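Local coordinates for protein response regulator receiver (Brucella melitensis biovar Abortus, PDB 4G97) that probably acts as a phosphorylation-controlled response regulator of the general stress response, using its sigma-factor-like domain as a decoy that binds an anti-sigma factor, at residues R19-S24 with A98-A103; L59-Y64 with A113-V118. All blocks are in the same frame, centred on the assembly; numbering follows the deposited sequence.

Contact 1 (R19-S24 with A98-A103); sequences RALTGS and AFLLVA
Ala20 O, on the residue whose methyl meets Leu100, accepts a hydrogen bond from Gln252 NE2, and the side chain of Gln252 also packs on Leu100. One residue of helix 243-265 therefore spans both sides of a helix-helix contact, in which the last turn of helix 11-22 packs on helix 94-104 and joins the sigma2-like and probably sigma4-like parts of the sigma-like domain. That last turn is closed by Arg19 O, which takes Gly23 N at 2.8 Å and, weakly, Thr22 N at 3.4 Å.

The surroundings tie the same turn to other parts of the chain. Ala20 touches Leu249 of helix 243-265, while Arg19 reaches the receiver part through a salt bridge to Glu232 and bonds from NH1 to Pro233 O and Leu225 O. A second salt bridge, from Arg19 NE to Asp29, ties it to helix 25-41.

Across the interface the contact is wholly apolar, buries 116 Å² and rests on a single methyl, Leu100 CD1. The CA atoms of Ala20 and Leu100 are 7.8 Å apart, close enough for a short side chain facing a longer one. The pi-type widening of helix 94-104, at 100-103, starts at Leu100 itself. With CG opposite its carbonyl carbon (chi1 -72°), Leu100 directs its branch toward helix 11-22. Leu21 starts off to one side; its chi1 of -145° departs from a staggered value, and together with a chi2 of 69° it brings CD1 to Leu100, the two leucine side chains crossing obliquely. Ala20 CB and Leu21 CD1 are themselves 6.0 Å apart, and Leu100 CD1 settles between them, 3.8 Å from Ala20 CB and 3.7 Å from Leu21 CD1.

Contact 2 (L59-Y64 with A113-V118); sequences LFCNLY and AEILEV
Cys61 and Leu116 bring the two backbones to a closest CA-CA separation of 6.7 Å, where helix 52-64 meets the end of helix 109-116. That end is a Schellman motif: Glu117 has a positive phi, and Val118 N bonds to Ala113 O at 3.1 Å. The turn leads into helix 120-135, consistent with the helix-turn-helix of a sigma4-like domain.

Cys61 supplies the apolar half of the contact. Its SG lies 3.7 Å from Ile115 CG2 and, more loosely, 4.3 Å from Leu116 CD2. The polar half is at the rim, where Asn62, its CG opposite its carbonyl carbon, crosses Glu117 at about a right angle, with amide and carboxylate planes 59° apart. Asn62 ND2 donates to Glu117 OE2 at 2.9 Å. The bond is bent, 146° at the hydrogen; OE2 lies near the amide plane but is met from 53° above the carboxylate plane. One water bridges the two segments, donating to Asn62 OD1 and to Ile115 O, both at 2.7 Å.

Asn62 OD1 is 3.2 Å from both Glu117 OE1 and Glu117 OE2, an acceptor-acceptor approach that is probably unfavourable. The water satisfies OD1, while the salt bridge from Arg58 NE to OE2 probably compensates the carboxylate's charge, leaving the amide as a lesser partner.

Contacts 1 and 2, with centres about 13 Å apart, touch each other within the sigma-like domain. Helices 94-104 and 109-116 are neighbours in sequence, and Leu101 CD1 joins them by touching Ile115 CG2 at 3.7 Å, as does Ala98 CA against Leu116 CD1 at 3.8 Å. A further touch, Leu21 CD2 to Phe60 CE1 at 3.9 Å, links helix 11-22 to helix 52-64. Segments 19-24 and 59-64 belong to the sigma2 part, 98-103 and 113-118 to the probably sigma4-like part, so both contacts tie these together. Contact 1 is buried near the chain centre; contact 2 is partly solvated. Neither includes Asp191, the predicted phosphorylation site, nor the calcium ligands His265 and His268.

Contact 1 (R19-S24 with A98-A103)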
ATOM      1  N   ARG A  19       2.335  -3.996   5.183  1.00 27.36           N
ATOM      2  CA  ARG A  19       0.914  -4.136   4.869  1.00 27.03           C
ATOM      3  C   ARG A  19       0.706  -4.351   3.369  1.00 31.31           C
ATOM      4  O   ARG A  19      -0.067  -5.232   3.001  1.00 30.91           O
ATOM      5  CB  ARG A  19       0.131  -2.912   5.347  1.00 26.98           C
ATOM      6  CG  ARG A  19       0.133  -2.738   6.872  1.00 28.58           C
ATOM      7  CD  ARG A  19      -0.551  -1.451   7.239  1.00 26.44           C
ATOM      8  NE  ARG A  19      -0.285  -1.076   8.625  1.00 26.38           N
ATOM      9  CZ  ARG A  19      -0.773   0.006   9.220  1.00 30.55           C
ATOM     10  NH1 ARG A  19      -1.584   0.827   8.564  1.00 25.52           N
ATOM     11  NH2 ARG A  19      -0.452   0.279  10.474  1.00 28.89           N
ATOM     12  N   ALA A  20       1.396  -3.571   2.497  1.00 27.94           N
ATOM     13  CA  ALA A  20       1.287  -3.717   1.023  1.00 27.97           C
ATOM     14  C   ALA A  20       1.761  -5.097   0.578  1.00 34.08           C
ATOM     15  O   ALA A  20       1.207  -5.687  -0.346  1.00 33.44           O
ATOM     16  CB  ALA A  20       2.123  -2.662   0.329  1.00 28.59           C
ATOM     17  N   LEU A  21       2.770  -5.619   1.282  1.00 33.02           N
ATOM     18  CA  LEU A  21       3.398  -6.900   1.036  1.00 34.31           C
ATOM     19  C   LEU A  21       2.559  -8.093   1.468  1.00 38.57           C
ATOM     20  O   LEU A  21       2.592  -9.101   0.793  1.00 38.87           O
ATOM     21  CB  LEU A  21       4.739  -6.908   1.772  1.00 35.91           C
ATOM     22  CG  LEU A  21       5.874  -7.639   1.103  1.00 43.69           C
ATOM     23  CD1 LEU A  21       6.333  -6.898  -0.163  1.00 44.32           C
ATOM     24  CD2 LEU A  21       7.041  -7.789   2.082  1.00 47.95           C
ATOM     25  N   THR A  22       1.821  -7.993   2.579  1.00 36.94           N
ATOM     26  CA  THR A  22       1.025  -9.102   3.122  1.00 37.37           C
ATOM     27  C   THR A  22      -0.483  -9.002   2.817  1.00 41.07           C
ATOM     28  O   THR A  22      -1.189 -10.006   2.898  1.00 41.15           O
ATOM     29  CB  THR A  22       1.268  -9.250   4.628  1.00 39.16           C
ATOM     30  OG1 THR A  22       0.690  -8.135   5.312  1.00 39.56           O
ATOM     31  CG2 THR A  22       2.728  -9.410   4.970  1.00 35.89           C
ATOM     32  N   GLY A  23      -0.966  -7.798   2.519  1.00 35.06           N
ATOM     33  CA  GLY A  23      -2.372  -7.592   2.216  1.00 34.37           C
ATOM     34  C   GLY A  23      -3.308  -7.365   3.388  1.00 39.03           C
ATOM     35  O   GLY A  23      -4.520  -7.280   3.177  1.00 40.88           O
ATOM     36  N   SER A  24      -2.784  -7.216   4.622  1.00 32.85           N
ATOM     37  CA  SER A  24      -3.640  -6.891   5.777  1.00 32.24           C
ATOM     38  C   SER A  24      -2.927  -6.007   6.772  1.00 34.30           C
ATOM     39  O   SER A  24      -1.711  -6.077   6.896  1.00 31.95           O
ATOM     40  CB  SER A  24      -4.146  -8.152   6.478  1.00 35.56           C
ATOM     41  OG  SER A  24      -3.063  -9.018   6.783  1.00 45.23           O
ATOM     42  N   ALA A  98      10.292  -5.781  -5.070  1.00 40.41           N
ATOM     43  CA  ALA A  98      11.189  -4.876  -5.766  1.00 39.28           C
ATOM     44  C   ALA A  98      10.453  -3.629  -6.242  1.00 41.55           C
ATOM     45  O   ALA A  98      10.893  -2.510  -5.964  1.00 41.41           O
ATOM     46  CB  ALA A  98      11.870  -5.607  -6.926  1.00 40.07           C
ATOM     47  N   PHE A  99       9.296  -3.810  -6.899  1.00 36.59           N
ATOM     48  CA  PHE A  99       8.489  -2.696  -7.396  1.00 35.75           C
ATOM     49  C   PHE A  99       7.954  -1.841  -6.250  1.00 36.42           C
ATOM     50  O   PHE A  99       7.965  -0.601  -6.349  1.00 36.46           O
ATOM     51  CB  PHE A  99       7.341  -3.213  -8.285  1.00 38.35           C
ATOM     52  CG  PHE A  99       6.842  -2.176  -9.264  1.00 40.41           C
ATOM     53  CD1 PHE A  99       7.401  -2.068 -10.533  1.00 44.10           C
ATOM     54  CD2 PHE A  99       5.816  -1.305  -8.918  1.00 42.69           C
ATOM     55  CE1 PHE A  99       6.958  -1.086 -11.428  1.00 44.74           C
ATOM     56  CE2 PHE A  99       5.369  -0.329  -9.817  1.00 45.82           C
ATOM     57  CZ  PHE A  99       5.937  -0.233 -11.067  1.00 44.01           C
ATOM     58  N   LEU A 100       7.532  -2.489  -5.139  1.00 30.57           N
ATOM     59  CA  LEU A 100       7.017  -1.771  -3.971  1.00 29.84           C
ATOM     60  C   LEU A 100       8.100  -0.866  -3.374  1.00 32.92           C
ATOM     61  O   LEU A 100       7.829   0.300  -3.128  1.00 33.02           O
ATOM     62  CB  LEU A 100       6.420  -2.714  -2.908  1.00 29.99           C
ATOM     63  CG  LEU A 100       5.053  -3.381  -3.239  1.00 35.73           C
ATOM     64  CD1 LEU A 100       4.610  -4.252  -2.102  1.00 35.14           C
ATOM     65  CD2 LEU A 100       3.949  -2.347  -3.495  1.00 39.58           C
ATOM     66  N   LEU A 101       9.329  -1.375  -3.225  1.00 28.89           N
ATOM     67  CA  LEU A 101      10.468  -0.611  -2.676  1.00 29.55           C
ATOM     68  C   LEU A 101      10.778   0.648  -3.450  1.00 35.46           C
ATOM     69  O   LEU A 101      11.134   1.658  -2.846  1.00 34.69           O
ATOM     70  CB  LEU A 101      11.739  -1.488  -2.563  1.00 29.44           C
ATOM     71  CG  LEU A 101      11.714  -2.585  -1.490  1.00 33.25           C
ATOM     72  CD1 LEU A 101      12.822  -3.585  -1.723  1.00 32.85           C
ATOM     73  CD2 LEU A 101      11.741  -2.002  -0.079  1.00 32.96           C
ATOM     74  N   VAL A 102      10.654   0.592  -4.784  1.00 34.75           N
ATOM     75  CA  VAL A 102      10.908   1.742  -5.637  1.00 35.84           C
ATOM     76  C   VAL A 102       9.664   2.615  -5.816  1.00 39.12           C
ATOM     77  O   VAL A 102       9.717   3.797  -5.486  1.00 38.39           O
ATOM     78  CB  VAL A 102      11.632   1.400  -6.982  1.00 41.29           C
ATOM     79  CG1 VAL A 102      13.041   0.872  -6.734  1.00 41.42           C
ATOM     80  CG2 VAL A 102      10.843   0.400  -7.812  1.00 41.77           C
ATOM     81  N   ALA A 103       8.539   2.037  -6.310  1.00 36.88           N
ATOM     82  CA  ALA A 103       7.299   2.789  -6.587  1.00 36.28           C
ATOM     83  C   ALA A 103       6.587   3.277  -5.359  1.00 37.58           C
ATOM     84  O   ALA A 103       6.065   4.391  -5.378  1.00 38.77           O
ATOM     85  CB  ALA A 103       6.349   1.963  -7.429  1.00 37.22           C
TER

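Contact 2 (L59-Y64 with A113-V118)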
ATOM      1  N   LEU A  59      16.813  -5.835   7.230  1.00 36.48           N
ATOM      2  CA  LEU A  59      16.520  -6.733   8.344  1.00 36.02           C
ATOM      3  C   LEU A  59      15.115  -7.296   8.171  1.00 39.34           C
ATOM      4  O   LEU A  59      14.936  -8.514   8.266  1.00 38.93           O
ATOM      5  CB  LEU A  59      16.634  -5.970   9.669  1.00 36.29           C
ATOM      6  CG  LEU A  59      16.275  -6.710  10.957  1.00 41.06           C
ATOM      7  CD1 LEU A  59      17.170  -7.919  11.175  1.00 41.26           C
ATOM      8  CD2 LEU A  59      16.407  -5.773  12.141  1.00 43.93           C
ATOM      9  N   PHE A  60      14.114  -6.417   7.890  1.00 35.20           N
ATOM     10  CA  PHE A  60      12.738  -6.875   7.661  1.00 33.83           C
ATOM     11  C   PHE A  60      12.700  -7.921   6.536  1.00 36.81           C
ATOM     12  O   PHE A  60      12.166  -9.004   6.750  1.00 37.12           O
ATOM     13  CB  PHE A  60      11.795  -5.693   7.349  1.00 35.00           C
ATOM     14  CG  PHE A  60      10.378  -6.136   7.061  1.00 35.14           C
ATOM     15  CD1 PHE A  60       9.993  -6.498   5.772  1.00 35.90           C
ATOM     16  CD2 PHE A  60       9.444  -6.254   8.090  1.00 35.84           C
ATOM     17  CE1 PHE A  60       8.702  -6.952   5.515  1.00 36.09           C
ATOM     18  CE2 PHE A  60       8.146  -6.684   7.827  1.00 37.19           C
ATOM     19  CZ  PHE A  60       7.789  -7.044   6.543  1.00 34.94           C
ATOM     20  N   CYS A  61      13.240  -7.590   5.345  1.00 35.32           N
ATOM     21  CA  CYS A  61      13.261  -8.508   4.197  1.00 36.86           C
ATOM     22  C   CYS A  61      14.033  -9.812   4.455  1.00 43.69           C
ATOM     23  O   CYS A  61      13.597 -10.856   3.982  1.00 42.61           O
ATOM     24  CB  CYS A  61      13.720  -7.816   2.919  1.00 37.13           C
ATOM     25  SG  CYS A  61      12.615  -6.496   2.347  1.00 40.93           S
ATOM     26  N   ASN A  62      15.144  -9.769   5.228  1.00 43.12           N
ATOM     27  CA  ASN A  62      15.900 -10.991   5.574  1.00 44.01           C
ATOM     28  C   ASN A  62      15.091 -11.887   6.513  1.00 49.61           C
ATOM     29  O   ASN A  62      15.090 -13.104   6.330  1.00 50.10           O
ATOM     30  CB  ASN A  62      17.266 -10.674   6.200  1.00 46.04           C
ATOM     31  CG  ASN A  62      18.271 -10.069   5.263  1.00 71.42           C
ATOM     32  OD1 ASN A  62      18.119 -10.079   4.034  1.00 68.61           O
ATOM     33  ND2 ASN A  62      19.330  -9.518   5.837  1.00 68.35           N
ATOM     34  N   LEU A  63      14.373 -11.287   7.486  1.00 46.45           N
ATOM     35  CA  LEU A  63      13.517 -12.026   8.413  1.00 47.35           C
ATOM     36  C   LEU A  63      12.247 -12.587   7.720  1.00 54.69           C
ATOM     37  O   LEU A  63      11.696 -13.599   8.164  1.00 54.76           O
ATOM     38  CB  LEU A  63      13.139 -11.151   9.623  1.00 47.77           C
ATOM     39  CG  LEU A  63      14.230 -10.929  10.697  1.00 53.75           C
ATOM     40  CD1 LEU A  63      13.871  -9.775  11.605  1.00 53.69           C
ATOM     41  CD2 LEU A  63      14.445 -12.177  11.557  1.00 55.91           C
ATOM     42  N   TYR A  64      11.786 -11.917   6.650  1.00 52.78           N
ATOM     43  CA  TYR A  64      10.603 -12.290   5.882  1.00 53.35           C
ATOM     44  C   TYR A  64      10.950 -13.230   4.724  1.00 57.41           C
ATOM     45  O   TYR A  64      10.043 -13.782   4.107  1.00 58.29           O
ATOM     46  CB  TYR A  64       9.906 -11.038   5.362  1.00 54.37           C
ATOM     47  N   ALA A 113      18.060  -2.767  -4.202  1.00 41.13           N
ATOM     48  CA  ALA A 113      18.880  -3.961  -4.483  1.00 41.46           C
ATOM     49  C   ALA A 113      19.656  -4.322  -3.221  1.00 44.40           C
ATOM     50  O   ALA A 113      19.752  -5.494  -2.872  1.00 44.48           O
ATOM     51  CB  ALA A 113      19.845  -3.684  -5.626  1.00 42.01           C
ATOM     52  N   GLU A 114      20.166  -3.304  -2.504  1.00 40.28           N
ATOM     53  CA  GLU A 114      20.880  -3.526  -1.249  1.00 39.29           C
ATOM     54  C   GLU A 114      19.894  -4.087  -0.205  1.00 41.89           C
ATOM     55  O   GLU A 114      20.239  -5.039   0.496  1.00 40.73           O
ATOM     56  CB  GLU A 114      21.554  -2.230  -0.772  1.00 40.46           C
ATOM     57  CG  GLU A 114      22.393  -2.441   0.481  1.00 49.81           C
ATOM     58  CD  GLU A 114      22.921  -1.197   1.161  1.00 58.85           C
ATOM     59  OE1 GLU A 114      22.755  -0.089   0.605  1.00 43.25           O
ATOM     60  OE2 GLU A 114      23.504  -1.333   2.260  1.00 61.46           O
ATOM     61  N   ILE A 115      18.634  -3.544  -0.156  1.00 37.20           N
ATOM     62  CA  ILE A 115      17.584  -4.058   0.742  1.00 35.29           C
ATOM     63  C   ILE A 115      17.297  -5.528   0.434  1.00 39.77           C
ATOM     64  O   ILE A 115      17.194  -6.337   1.365  1.00 39.33           O
ATOM     65  CB  ILE A 115      16.285  -3.194   0.668  1.00 36.96           C
ATOM     66  CG1 ILE A 115      16.494  -1.845   1.381  1.00 35.75           C
ATOM     67  CG2 ILE A 115      15.063  -3.945   1.221  1.00 35.33           C
ATOM     68  CD1 ILE A 115      15.576  -0.822   1.016  1.00 35.66           C
ATOM     69  N   LEU A 116      17.163  -5.870  -0.865  1.00 39.06           N
ATOM     70  CA  LEU A 116      16.850  -7.242  -1.277  1.00 40.95           C
ATOM     71  C   LEU A 116      18.055  -8.193  -1.345  1.00 47.21           C
ATOM     72  O   LEU A 116      17.850  -9.397  -1.486  1.00 47.02           O
ATOM     73  CB  LEU A 116      16.033  -7.293  -2.573  1.00 41.32           C
ATOM     74  CG  LEU A 116      14.586  -6.803  -2.497  1.00 46.34           C
ATOM     75  CD1 LEU A 116      13.995  -6.694  -3.869  1.00 46.36           C
ATOM     76  CD2 LEU A 116      13.718  -7.686  -1.582  1.00 47.88           C
ATOM     77  N   GLU A 117      19.289  -7.662  -1.211  1.00 45.51           N
ATOM     78  CA  GLU A 117      20.547  -8.441  -1.206  1.00 46.63           C
ATOM     79  C   GLU A 117      20.769  -9.144  -2.546  1.00 53.04           C
ATOM     80  O   GLU A 117      20.980 -10.357  -2.595  1.00 53.37           O
ATOM     81  CB  GLU A 117      20.601  -9.449  -0.036  1.00 47.69           C
ATOM     82  CG  GLU A 117      20.479  -8.831   1.344  1.00 56.75           C
ATOM     83  CD  GLU A 117      20.804  -9.746   2.506  1.00 67.62           C
ATOM     84  OE1 GLU A 117      20.677 -10.983   2.360  1.00 71.88           O
ATOM     85  OE2 GLU A 117      21.138  -9.216   3.588  1.00 64.22           O
ATOM     86  N   VAL A 118      20.668  -8.366  -3.630  1.00 51.25           N
ATOM     87  CA  VAL A 118      20.843  -8.794  -5.018  1.00 52.13           C
ATOM     88  C   VAL A 118      21.721  -7.754  -5.695  1.00 59.53           C
ATOM     89  O   VAL A 118      21.787  -6.614  -5.218  1.00 59.06           O
ATOM     90  CB  VAL A 118      19.495  -8.999  -5.796  1.00 55.43           C
ATOM     91  CG1 VAL A 118      18.662 -10.129  -5.196  1.00 55.48           C
ATOM     92  CG2 VAL A 118      18.679  -7.712  -5.889  1.00 54.95           C
TER
HETATM   93  O   HOH W   1      16.841  -8.892   2.017  1.00 38.93           O